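Local coordinates for globin (Geobacter sulfurreducens, PDB 2W31), which binds heme in a hexacoordinate state and probably oxygen, as the globin domain of a globin-coupled sensor that is probably membrane-bound, at residues D68-V71 with S72-A75. Sequence-based numbering, arbitrary orientation. Where two conformers were deposited one is given.
With HEM (protoporphyrin IX containing Fe), chain C.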
# COMPACT_ATOMS: atom_id res chain seq x y z
N ASP A 68 -17.49 0.88 -9.33
CA ASP A 68 -18.40 0.49 -8.24
C ASP A 68 -17.61 0.04 -7.02
O ASP A 68 -17.96 0.40 -5.89
CB ASP A 68 -19.38 -0.64 -8.66
CG ASP A 68 -20.45 -0.20 -9.67
OD1 ASP A 68 -20.74 1.01 -9.84
OD2 ASP A 68 -21.01 -1.14 -10.29
N TRP A 69 -16.53 -0.73 -7.24
CA TRP A 69 -15.66 -1.15 -6.13
C TRP A 69 -15.08 0.08 -5.38
O TRP A 69 -15.05 0.12 -4.13
CB TRP A 69 -14.52 -2.07 -6.64
CG TRP A 69 -13.42 -2.19 -5.57
CD1 TRP A 69 -13.39 -3.03 -4.50
CD2 TRP A 69 -12.24 -1.37 -5.48
NE1 TRP A 69 -12.25 -2.77 -3.71
CE2 TRP A 69 -11.53 -1.77 -4.32
CE3 TRP A 69 -11.70 -0.33 -6.29
CZ2 TRP A 69 -10.31 -1.17 -3.95
CZ3 TRP A 69 -10.50 0.25 -5.92
CH2 TRP A 69 -9.82 -0.17 -4.75
N PHE A 70 -14.64 1.06 -6.15
CA PHE A 70 -14.09 2.29 -5.56
C PHE A 70 -15.10 2.98 -4.61
O PHE A 70 -14.80 3.33 -3.47
CB PHE A 70 -13.60 3.23 -6.67
CG PHE A 70 -13.18 4.59 -6.19
CD1 PHE A 70 -11.95 4.78 -5.51
CD2 PHE A 70 -14.00 5.71 -6.41
CE1 PHE A 70 -11.57 6.04 -5.07
CE2 PHE A 70 -13.59 6.98 -6.00
CZ PHE A 70 -12.38 7.15 -5.31
N VAL A 71 -16.32 3.13 -5.10
CA VAL A 71 -17.36 3.71 -4.26
C VAL A 71 -17.62 2.89 -2.99
O VAL A 71 -17.81 3.45 -1.90
CB VAL A 71 -18.65 3.86 -5.08
CG1 VAL A 71 -19.81 4.29 -4.19
CG2 VAL A 71 -18.40 4.91 -6.17
N SER A 72 -17.55 1.56 -3.10
CA SER A 72 -17.78 0.68 -1.96
C SER A 72 -16.77 0.86 -0.82
O SER A 72 -17.06 0.49 0.32
CB SER A 72 -17.78 -0.79 -2.41
OG SER A 72 -16.48 -1.25 -2.67
N LEU A 73 -15.57 1.40 -1.13
CA LEU A 73 -14.58 1.67 -0.08
C LEU A 73 -15.16 2.60 0.98
O LEU A 73 -14.74 2.55 2.15
CB LEU A 73 -13.32 2.34 -0.63
CG LEU A 73 -12.48 1.51 -1.58
CD1 LEU A 73 -11.45 2.42 -2.30
CD2 LEU A 73 -11.75 0.41 -0.81
N PHE A 74 -16.11 3.46 0.55
CA PHE A 74 -16.65 4.54 1.41
C PHE A 74 -18.09 4.24 1.89
O PHE A 74 -18.71 5.08 2.53
CB PHE A 74 -16.61 5.88 0.64
CG PHE A 74 -15.28 6.17 0.08
CD1 PHE A 74 -14.34 6.85 0.85
CD2 PHE A 74 -14.92 5.74 -1.20
CE1 PHE A 74 -13.04 7.10 0.35
CE2 PHE A 74 -13.63 5.95 -1.70
CZ PHE A 74 -12.70 6.65 -0.93
N ALA A 75 -18.58 3.03 1.61
CA ALA A 75 -20.00 2.73 1.80
C ALA A 75 -20.37 2.27 3.21
O ALA A 75 -21.57 2.14 3.53
CB ALA A 75 -20.48 1.71 0.74
CHA HEM C . -13.10 -8.12 -11.92
CHB HEM C . -11.80 -5.04 -8.45
CHC HEM C . -7.42 -4.75 -10.50
CHD HEM C . -9.22 -6.74 -14.52
C1A HEM C . -13.14 -7.32 -10.79
C2A HEM C . -14.25 -7.21 -9.87
C3A HEM C . -13.90 -6.33 -8.91
C4A HEM C . -12.54 -5.90 -9.22
CMA HEM C . -14.72 -5.86 -7.70
CAA HEM C . -15.60 -7.99 -9.97
CBA HEM C . -15.24 -9.39 -9.47
CGA HEM C . -16.43 -10.25 -9.09
O1A HEM C . -17.11 -9.97 -8.06
O2A HEM C . -16.68 -11.25 -9.82
C1B HEM C . -10.45 -4.80 -8.63
C2B HEM C . -9.55 -4.14 -7.70
C3B HEM C . -8.33 -4.06 -8.25
C4B HEM C . -8.44 -4.63 -9.59
CMB HEM C . -10.01 -3.68 -6.30
CAB HEM C . -7.06 -3.45 -7.69
CBB HEM C . -7.07 -2.29 -7.00
C1C HEM C . -7.54 -5.18 -11.80
C2C HEM C . -6.55 -5.06 -12.84
C3C HEM C . -7.07 -5.58 -13.96
C4C HEM C . -8.39 -6.07 -13.65
CMC HEM C . -5.17 -4.44 -12.70
CAC HEM C . -6.35 -5.67 -15.33
CBC HEM C . -6.87 -5.21 -16.46
C1D HEM C . -10.36 -7.40 -14.15
C2D HEM C . -11.07 -8.39 -14.98
C3D HEM C . -12.28 -8.83 -14.18
C4D HEM C . -12.20 -8.05 -12.95
CMD HEM C . -10.65 -8.88 -16.36
CAD HEM C . -13.39 -9.84 -14.58
CBD HEM C . -12.94 -11.28 -14.43
CGD HEM C . -13.94 -12.15 -15.17
O1D HEM C . -14.11 -12.00 -16.41
O2D HEM C . -14.56 -13.01 -14.51
NA HEM C . -12.11 -6.51 -10.39
NB HEM C . -9.74 -5.09 -9.77
NC HEM C . -8.68 -5.80 -12.32
ND HEM C . -11.07 -7.25 -12.98
FE HEM C . -10.39 -6.14 -11.36
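Leu73 and a heme methyl sandwich the indole of Trp69, an example of neighbouring turns of one chain helping to build a ligand pocket. Leu73 CD1 makes a CH-pi contact with the six-membered ring of Trp69, 4.3 Å from its centroid and 24° off the normal, while Leu73 CD2 lies near Trp69 CZ2. Over the opposite face, centrally, stands HEM CMB. Trp69 CG is anti to the backbone N and beside the carbonyl carbon (chi1 165°), which sends the indole out between Leu73 and the heme; NE1 is hydrogen-bonded to Asn142 of helix 125-151. Shortening Trp69 to an alanine is likely to leave a gap between the heme methyl and Leu73, and Asn142 without its indole donor.

A second aromatic contact follows one residue on. Phe74 turns an edge, through CE2, toward the face of Phe70, in a T-shaped pair with centroids 5.5 Å apart and planes at 71°. Helix 25-30 touches both rings through Ala28.

Backbone bonds change their step along the chain. Ser72 N reaches Asp68 O at 3.0 Å, whereas Leu73 N divides between Phe70 O, at 3.1 Å, and a weak bond to Trp69 O. Phe74 N then bonds Val71 O, a three-residue step.

A type I turn from Ser72 to Ala75, with a weak bond from Ala75 N to Ser72 O, follows at the C-terminal side of helix 62-72, the globin-fold helix that carries the axial ligand His66 and lines the heme pocket with Trp69.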